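Local coordinates for protein transcriptional repressor PadR (Bacillus cereus, PDB 6JYI) that regulates transcription as a DNA-binding PadR-like factor, presumably a repressor, probably working as a two-fold dimer with a winged helix-turn-helix domain in each chain, at the interface of chains A and B. Numbering follows the deposited sequence. Chains: chain A/B, Transcriptional repressor PadR.

Contact 1: the interface of chains A and B. Residues chain A 88-93; chain B 105, 120.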
loop_
_atom_site.group_PDB
_atom_site.type_symbol
_atom_site.label_atom_id
_atom_site.label_comp_id
_atom_site.label_asym_id
_atom_site.label_seq_id
_atom_site.Cartn_x
_atom_site.Cartn_y
_atom_site.Cartn_z
ATOM N N TYR A 88 -9.950 3.934 18.006
ATOM C CA TYR A 88 -9.119 3.480 16.901
ATOM C C TYR A 88 -7.658 3.576 17.313
ATOM O O TYR A 88 -6.893 2.611 17.161
ATOM C CB TYR A 88 -9.451 4.311 15.611
ATOM C CG TYR A 88 -8.275 4.480 14.697
ATOM C CD1 TYR A 88 -7.770 3.395 13.983
ATOM C CD2 TYR A 88 -7.639 5.703 14.589
ATOM C CE1 TYR A 88 -6.625 3.544 13.142
ATOM C CE2 TYR A 88 -6.525 5.884 13.741
ATOM C CZ TYR A 88 -6.038 4.777 13.025
ATOM O OH TYR A 88 -4.931 4.905 12.259
HETATM N N MSE A 89 -7.262 4.728 17.863
HETATM C CA MSE A 89 -5.886 4.973 18.225
HETATM C C MSE A 89 -5.317 4.010 19.249
HETATM O O MSE A 89 -4.090 3.878 19.323
HETATM C CB MSE A 89 -5.671 6.420 18.688
HETATM C CG MSE A 89 -5.827 7.426 17.603
HETATM SE SE MSE A 89 -4.398 7.410 16.240
HETATM C CE MSE A 89 -3.019 8.307 17.255
ATOM N N GLN A 90 -6.183 3.376 20.046
ATOM C CA GLN A 90 -5.752 2.374 21.048
ATOM C C GLN A 90 -5.724 0.976 20.454
ATOM O O GLN A 90 -5.332 0.056 21.127
ATOM C CB GLN A 90 -6.729 2.345 22.236
ATOM C CG GLN A 90 -6.826 3.648 23.009
ATOM N N THR A 91 -6.157 0.786 19.201
ATOM C CA THR A 91 -6.152 -0.596 18.641
ATOM C C THR A 91 -4.756 -1.028 18.214
ATOM O O THR A 91 -3.873 -0.169 18.006
ATOM C CB THR A 91 -7.076 -0.731 17.407
ATOM O OG1 THR A 91 -6.677 0.183 16.379
ATOM C CG2 THR A 91 -8.543 -0.498 17.782
ATOM N N PRO A 92 -4.536 -2.362 18.038
ATOM C CA PRO A 92 -3.249 -2.792 17.518
ATOM C C PRO A 92 -2.953 -2.201 16.119
ATOM O O PRO A 92 -3.866 -2.022 15.322
ATOM C CB PRO A 92 -3.389 -4.311 17.418
ATOM C CG PRO A 92 -4.500 -4.669 18.377
ATOM C CD PRO A 92 -5.418 -3.503 18.371
ATOM N N VAL A 93 -1.693 -1.909 15.838
ATOM C CA VAL A 93 -1.303 -1.363 14.545
ATOM C C VAL A 93 -1.301 -2.489 13.509
ATOM O O VAL A 93 -0.519 -3.434 13.592
ATOM C CB VAL A 93 0.078 -0.687 14.606
ATOM C CG1 VAL A 93 0.560 -0.285 13.185
ATOM C CG2 VAL A 93 0.025 0.541 15.572
ATOM N N ARG B 105 -0.959 6.427 12.162
ATOM C CA ARG B 105 -0.765 6.686 13.594
ATOM C C ARG B 105 0.214 7.833 13.794
ATOM O O ARG B 105 0.009 8.693 14.652
ATOM C CB ARG B 105 -0.240 5.478 14.348
ATOM C CG ARG B 105 -1.070 4.218 14.215
ATOM C CD ARG B 105 -2.425 4.320 14.772
ATOM N NE ARG B 105 -3.135 3.057 14.520
ATOM C CZ ARG B 105 -3.587 2.178 15.420
ATOM N NH1 ARG B 105 -3.425 2.344 16.750
ATOM N NH2 ARG B 105 -4.188 1.069 14.966
ATOM N N TRP B 120 5.177 2.286 19.359
ATOM C CA TRP B 120 4.828 2.121 17.938
ATOM C C TRP B 120 6.063 2.148 17.017
ATOM O O TRP B 120 6.163 1.341 16.112
ATOM C CB TRP B 120 3.810 3.173 17.468
ATOM C CG TRP B 120 2.419 2.960 17.950
ATOM C CD1 TRP B 120 1.849 1.787 18.351
ATOM C CD2 TRP B 120 1.388 3.939 18.001
ATOM N NE1 TRP B 120 0.534 1.990 18.674
ATOM C CE2 TRP B 120 0.217 3.293 18.425
ATOM C CE3 TRP B 120 1.344 5.298 17.722
ATOM C CZ2 TRP B 120 -0.986 3.980 18.635
ATOM C CZ3 TRP B 120 0.152 5.975 17.901
ATOM C CH2 TRP B 120 -0.990 5.311 18.357
HETATM O O HOH W 1 -1.729 0.127 19.494
#
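B:Arg105 reaches across to the backbone where chain A leaves helix 79-89. Its terminal nitrogen NH1 donates to the carbonyl oxygen of A:Thr91 at 2.8 Å, with 150° at the hydrogen. The donor is tilted 25° from the carbonyl plane. NH2 adds a weak bond to the hydroxyl A:Thr91 OG1 at 3.0 Å. That hydroxyl is itself tied down, since A:Thr91 OG1 donates to A:Tyr88 O at 2.6 Å and so caps the helix end. The same A:Thr91 O is within 2.6 Å of the oxygen of water 1, which lies at the indole edge of B:Trp120, 3.0 Å from NE1.

Packing contacts flank the guanidinium. A:Val93 CG2 sits over the centre of its face, 3.9 Å above it, and also covers the five-membered ring of B:Trp120. The B:Arg105 side chain slides past that of A:Met89, a selenomethionine, in the opposite direction, its CD 3.9 Å from the selenium SE. A:Tyr88 sets OH and CZ beside NE, its ring turned 52° from the guanidinium plane. A:Met89 CE touches the six-membered rim of B:Trp120 at CH2, 3.8 Å away.

The patch joins the end of helix 79-89 and the following loop of one chain to helices 101-107 and 114-142 of the other.

Contact 2: the interface of chains A and B. Residues chain A 16, 30, 34-35, 38, 142-143; chain B 107-108.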
loop_
_atom_site.group_PDB
_atom_site.type_symbol
_atom_site.label_atom_id
_atom_site.label_comp_id
_atom_site.label_asym_id
_atom_site.label_seq_id
_atom_site.Cartn_x
_atom_site.Cartn_y
_atom_site.Cartn_z
ATOM N N LEU A 16 -9.016 13.499 10.541
ATOM C CA LEU A 16 -8.861 14.779 9.869
ATOM C C LEU A 16 -9.679 15.873 10.552
ATOM O O LEU A 16 -9.178 16.974 10.842
ATOM C CB LEU A 16 -9.286 14.638 8.410
ATOM C CG LEU A 16 -8.265 14.012 7.465
ATOM C CD1 LEU A 16 -8.891 13.884 6.037
ATOM C CD2 LEU A 16 -6.970 14.844 7.429
ATOM N N VAL A 30 -7.073 16.981 0.884
ATOM C CA VAL A 30 -6.097 16.377 1.831
ATOM C C VAL A 30 -5.887 14.908 1.507
ATOM O O VAL A 30 -4.768 14.408 1.522
ATOM C CB VAL A 30 -6.458 16.484 3.322
ATOM C CG1 VAL A 30 -5.187 16.089 4.153
ATOM C CG2 VAL A 30 -6.798 17.877 3.671
ATOM N N VAL A 34 -2.096 13.894 0.464
ATOM C CA VAL A 34 -1.376 13.275 1.567
ATOM C C VAL A 34 -1.727 11.790 1.669
ATOM O O VAL A 34 -0.841 10.935 1.555
ATOM C CB VAL A 34 -1.737 13.963 2.906
ATOM C CG1 VAL A 34 -1.236 13.178 4.076
ATOM C CG2 VAL A 34 -1.235 15.404 2.939
ATOM N N PHE A 35 -3.008 11.464 1.840
ATOM C CA PHE A 35 -3.397 10.065 2.131
ATOM C C PHE A 35 -3.273 9.079 0.963
ATOM O O PHE A 35 -3.180 7.876 1.182
ATOM C CB PHE A 35 -4.790 9.991 2.781
ATOM C CG PHE A 35 -4.837 10.546 4.154
ATOM C CD1 PHE A 35 -5.034 11.876 4.379
ATOM C CD2 PHE A 35 -4.657 9.751 5.244
ATOM C CE1 PHE A 35 -5.080 12.393 5.681
ATOM C CE2 PHE A 35 -4.695 10.303 6.517
ATOM C CZ PHE A 35 -4.908 11.620 6.708
ATOM N N PHE A 38 -0.235 6.926 1.832
ATOM C CA PHE A 38 -0.180 5.944 2.904
ATOM C C PHE A 38 -1.517 5.365 3.384
ATOM O O PHE A 38 -1.511 4.470 4.223
ATOM C CB PHE A 38 0.678 6.473 4.066
ATOM C CG PHE A 38 0.078 7.633 4.794
ATOM C CD1 PHE A 38 -0.921 7.427 5.724
ATOM C CD2 PHE A 38 0.560 8.935 4.576
ATOM C CE1 PHE A 38 -1.497 8.492 6.398
ATOM C CE2 PHE A 38 0.007 10.009 5.277
ATOM C CZ PHE A 38 -1.024 9.791 6.162
ATOM N N TRP A 142 -0.892 21.529 4.383
ATOM C CA TRP A 142 -1.895 20.896 5.267
ATOM C C TRP A 142 -1.535 20.840 6.743
ATOM O O TRP A 142 -2.445 20.831 7.587
ATOM C CB TRP A 142 -2.273 19.493 4.771
ATOM C CG TRP A 142 -3.090 19.596 3.526
ATOM C CD1 TRP A 142 -2.714 19.222 2.265
ATOM C CD2 TRP A 142 -4.408 20.170 3.399
ATOM N NE1 TRP A 142 -3.706 19.495 1.376
ATOM C CE2 TRP A 142 -4.757 20.095 2.033
ATOM C CE3 TRP A 142 -5.322 20.714 4.301
ATOM C CZ2 TRP A 142 -5.994 20.531 1.550
ATOM C CZ3 TRP A 142 -6.556 21.174 3.811
ATOM C CH2 TRP A 142 -6.874 21.067 2.451
ATOM N N ARG A 143 -0.240 20.809 7.053
ATOM C CA ARG A 143 0.193 20.725 8.441
ATOM C C ARG A 143 1.081 21.924 8.765
ATOM O O ARG A 143 2.303 21.795 8.958
ATOM C CB ARG A 143 0.957 19.429 8.708
ATOM C CG ARG A 143 0.168 18.103 8.430
ATOM C CD ARG A 143 -0.692 17.715 9.605
ATOM N NE ARG A 143 -1.771 18.671 9.774
ATOM C CZ ARG A 143 -2.328 19.075 10.916
ATOM N NH1 ARG A 143 -1.949 18.633 12.114
ATOM N NH2 ARG A 143 -3.297 19.965 10.838
ATOM N N TYR B 107 0.837 10.225 11.458
ATOM C CA TYR B 107 0.155 11.394 10.964
ATOM C C TYR B 107 -0.758 12.012 12.037
ATOM O O TYR B 107 -0.815 13.230 12.158
ATOM C CB TYR B 107 -0.639 11.072 9.713
ATOM C CG TYR B 107 -1.125 12.262 8.994
ATOM C CD1 TYR B 107 -0.319 12.913 8.075
ATOM C CD2 TYR B 107 -2.384 12.779 9.228
ATOM C CE1 TYR B 107 -0.740 14.032 7.415
ATOM C CE2 TYR B 107 -2.821 13.945 8.552
ATOM C CZ TYR B 107 -2.006 14.546 7.664
ATOM O OH TYR B 107 -2.414 15.671 6.972
ATOM N N PHE B 108 -1.484 11.171 12.762
ATOM C CA PHE B 108 -2.355 11.593 13.849
ATOM C C PHE B 108 -1.679 11.549 15.223
ATOM O O PHE B 108 -2.376 11.534 16.275
ATOM C CB PHE B 108 -3.613 10.727 13.860
ATOM C CG PHE B 108 -4.511 10.893 12.628
ATOM C CD1 PHE B 108 -4.873 12.153 12.140
ATOM C CD2 PHE B 108 -5.016 9.774 11.991
ATOM C CE1 PHE B 108 -5.667 12.275 11.028
ATOM C CE2 PHE B 108 -5.819 9.891 10.907
ATOM C CZ PHE B 108 -6.143 11.136 10.402
#
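The winged helix-turn-helix domain of the PadR family receives B:Tyr107 here, offering helices 8-19 and 24-35 of chain A and the loop that holds A:Phe38. A:Arg143, just past helix 114-142 of the same chain, closes over the other side. The tyrosine comes from the end of helix 101-107 of chain B. Its CG lies opposite the backbone N (chi1 -168°), which carries the ring away from its own helix and in among the aromatic and aliphatic groups of A.

A:Phe35 meets the ring edge-to-face, the planes 64° apart and the centroids 5.0 Å from one another, with A:Phe35 CZ coming within 3.6 Å of B:Tyr107 CE2. A:Phe38 comes to the same face at about a right angle, its CZ 3.7 Å from B:Tyr107 CD1. On that face too A:Val34, pointing against the incoming tyrosine, sets its CG1 methyl 3.5 Å from B:Tyr107 CE1.

A:Arg143 CD covers the opposite face near the phenol oxygen, 3.8 Å from B:Tyr107 OH, and A:Val30 CG1 is 4.0 Å from that oxygen. The arginine chain bends at chi2 and chi3, folding back until NE donates to A:Trp142 O at 3.1 Å, from above the carbonyl plane. B:Phe108 turns its CE1 and CZ toward the backbone N of A:Leu16, with CZ also reaching A:Phe35 CZ at 3.9 Å.

Contact 3: the interface of chains A and B. Residues chain A 103, 164, 167-168, 171; chain B 152, 155-156, 159.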
loop_
_atom_site.group_PDB
_atom_site.type_symbol
_atom_site.label_atom_id
_atom_site.label_comp_id
_atom_site.label_asym_id
_atom_site.label_seq_id
_atom_site.Cartn_x
_atom_site.Cartn_y
_atom_site.Cartn_z
ATOM N N LEU A 103 5.254 -4.061 -9.526
ATOM C CA LEU A 103 6.096 -5.150 -9.063
ATOM C C LEU A 103 5.627 -6.515 -9.598
ATOM O O LEU A 103 6.458 -7.395 -9.816
ATOM C CB LEU A 103 6.255 -5.161 -7.551
ATOM C CG LEU A 103 7.034 -3.956 -6.990
ATOM C CD1 LEU A 103 7.040 -3.932 -5.452
ATOM C CD2 LEU A 103 8.451 -3.942 -7.540
ATOM N N GLN A 164 13.371 3.280 -3.385
ATOM C CA GLN A 164 12.796 2.614 -4.581
ATOM C C GLN A 164 13.349 3.196 -5.876
ATOM O O GLN A 164 13.735 2.454 -6.755
ATOM C CB GLN A 164 11.283 2.725 -4.605
ATOM C CG GLN A 164 10.615 1.902 -3.512
ATOM C CD GLN A 164 9.187 2.304 -3.299
ATOM O OE1 GLN A 164 8.524 2.749 -4.234
ATOM N NE2 GLN A 164 8.706 2.200 -2.069
ATOM N N THR A 167 17.073 2.197 -6.413
ATOM C CA THR A 167 17.134 0.796 -6.802
ATOM C C THR A 167 16.757 0.624 -8.264
ATOM O O THR A 167 17.463 -0.038 -9.007
ATOM C CB THR A 167 16.224 -0.080 -5.929
ATOM O OG1 THR A 167 16.724 -0.103 -4.592
ATOM C CG2 THR A 167 16.171 -1.507 -6.449
ATOM N N LEU A 168 15.687 1.275 -8.691
ATOM C CA LEU A 168 15.219 1.132 -10.059
ATOM C C LEU A 168 16.181 1.716 -11.075
ATOM O O LEU A 168 16.399 1.107 -12.128
ATOM C CB LEU A 168 13.810 1.716 -10.237
ATOM C CG LEU A 168 12.703 0.907 -9.557
ATOM C CD1 LEU A 168 11.382 1.665 -9.643
ATOM C CD2 LEU A 168 12.548 -0.500 -10.142
ATOM N N LYS A 171 18.696 -0.952 -11.594
ATOM C CA LYS A 171 18.177 -2.024 -12.428
ATOM C C LYS A 171 18.171 -1.618 -13.907
ATOM O O LYS A 171 18.493 -2.428 -14.782
ATOM C CB LYS A 171 16.784 -2.455 -11.956
ATOM C CG LYS A 171 16.753 -2.972 -10.512
ATOM C CD LYS A 171 17.642 -4.201 -10.348
ATOM C CE LYS A 171 17.625 -4.713 -8.939
ATOM N NZ LYS A 171 18.397 -5.948 -8.740
ATOM N N ILE B 152 13.936 -7.837 -9.102
ATOM C CA ILE B 152 13.591 -6.426 -8.944
ATOM C C ILE B 152 12.620 -6.230 -7.778
ATOM O O ILE B 152 12.840 -5.367 -6.909
ATOM C CB ILE B 152 12.993 -5.845 -10.243
ATOM C CG1 ILE B 152 14.062 -5.765 -11.315
ATOM C CG2 ILE B 152 12.400 -4.452 -10.005
ATOM C CD1 ILE B 152 13.556 -5.358 -12.685
ATOM N N ASP B 155 14.520 -6.855 -4.465
ATOM C CA ASP B 155 15.440 -5.764 -4.146
ATOM C C ASP B 155 14.743 -4.437 -3.820
ATOM O O ASP B 155 15.232 -3.681 -2.979
ATOM C CB ASP B 155 16.397 -5.529 -5.305
ATOM C CG ASP B 155 17.427 -6.627 -5.437
ATOM O OD1 ASP B 155 17.530 -7.458 -4.517
ATOM O OD2 ASP B 155 18.165 -6.606 -6.438
ATOM N N VAL B 156 13.637 -4.139 -4.504
ATOM C CA VAL B 156 12.884 -2.912 -4.235
ATOM C C VAL B 156 12.319 -2.998 -2.812
ATOM O O VAL B 156 12.335 -2.010 -2.076
ATOM C CB VAL B 156 11.771 -2.663 -5.259
ATOM C CG1 VAL B 156 10.814 -1.564 -4.776
ATOM C CG2 VAL B 156 12.355 -2.249 -6.598
ATOM N N ALA B 159 15.089 -2.619 -0.262
ATOM C CA ALA B 159 15.556 -1.234 -0.271
ATOM C C ALA B 159 14.561 -0.355 0.468
ATOM O O ALA B 159 14.948 0.458 1.303
ATOM C CB ALA B 159 15.741 -0.749 -1.675
#
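Long C-terminal helices pack against each other here, in a helix-to-helix dimer interface that joins the C-terminal parts of the two chains. B:Val156, from helix 148-178, is the knob at its centre, facing A:Gln164, A:Thr167 and A:Leu168 of helix 148-175. CG1 points away from the backbone N (chi1 167°) and meets the aliphatic A:Gln164 CG at 3.7 Å, while CG2 turns to A:Thr167 CG2 at 3.9 Å and to A:Leu168 CD2 at 4.0 Å. A:Leu103, in helix 101-107, adds its CD2 methyl on another side of this valine, 4.2 Å from B:Val156 CB.

One turn back along the B helix, B:Ile152 extends the apolar strip. Its CG2 touches A:Leu168 CD2 at 4.0 Å, the two side chains crossing at about a right angle. The side chains of B:Ile152 and A:Lys171, also of helix 148-175, slide past each other in opposite directions, CG1 beside the lysine CG and CD. That lysine bends at chi2 (-61°) and is extended beyond, which takes its amino group past the isoleucine to the carboxylate of B:Asp155. A:Lys171 NZ and B:Asp155 OD2 form a salt bridge; the modelled pair is very short, and the model places NZ on the anti side of OD2. A:Thr167 also lies against B:Ala159.

Aliphatic packing with a charged pair at its margin thus holds the C-terminal helices together, and probably fixes how the two DNA-binding domains are placed.

Contact 1 and contact 2 are neighbours, their C-alpha centres about 16 Å apart, and contact 3 lies about 30 Å from the first and 27 Å from the second. Helix 101-107 takes part in all three: chain B supplies it to contacts 1 and 2, chain A to contact 3. Helix 114-142 serves contact 1 from chain B and contact 2 from chain A. Contact 2 reaches the helices of the DNA-binding domain, contact 1 the end of helix 79-89 and the loop after it. Through shared helix 101-107 each domain's position may depend on how the C-terminal helices pair; twin contacts make this apply on both sides.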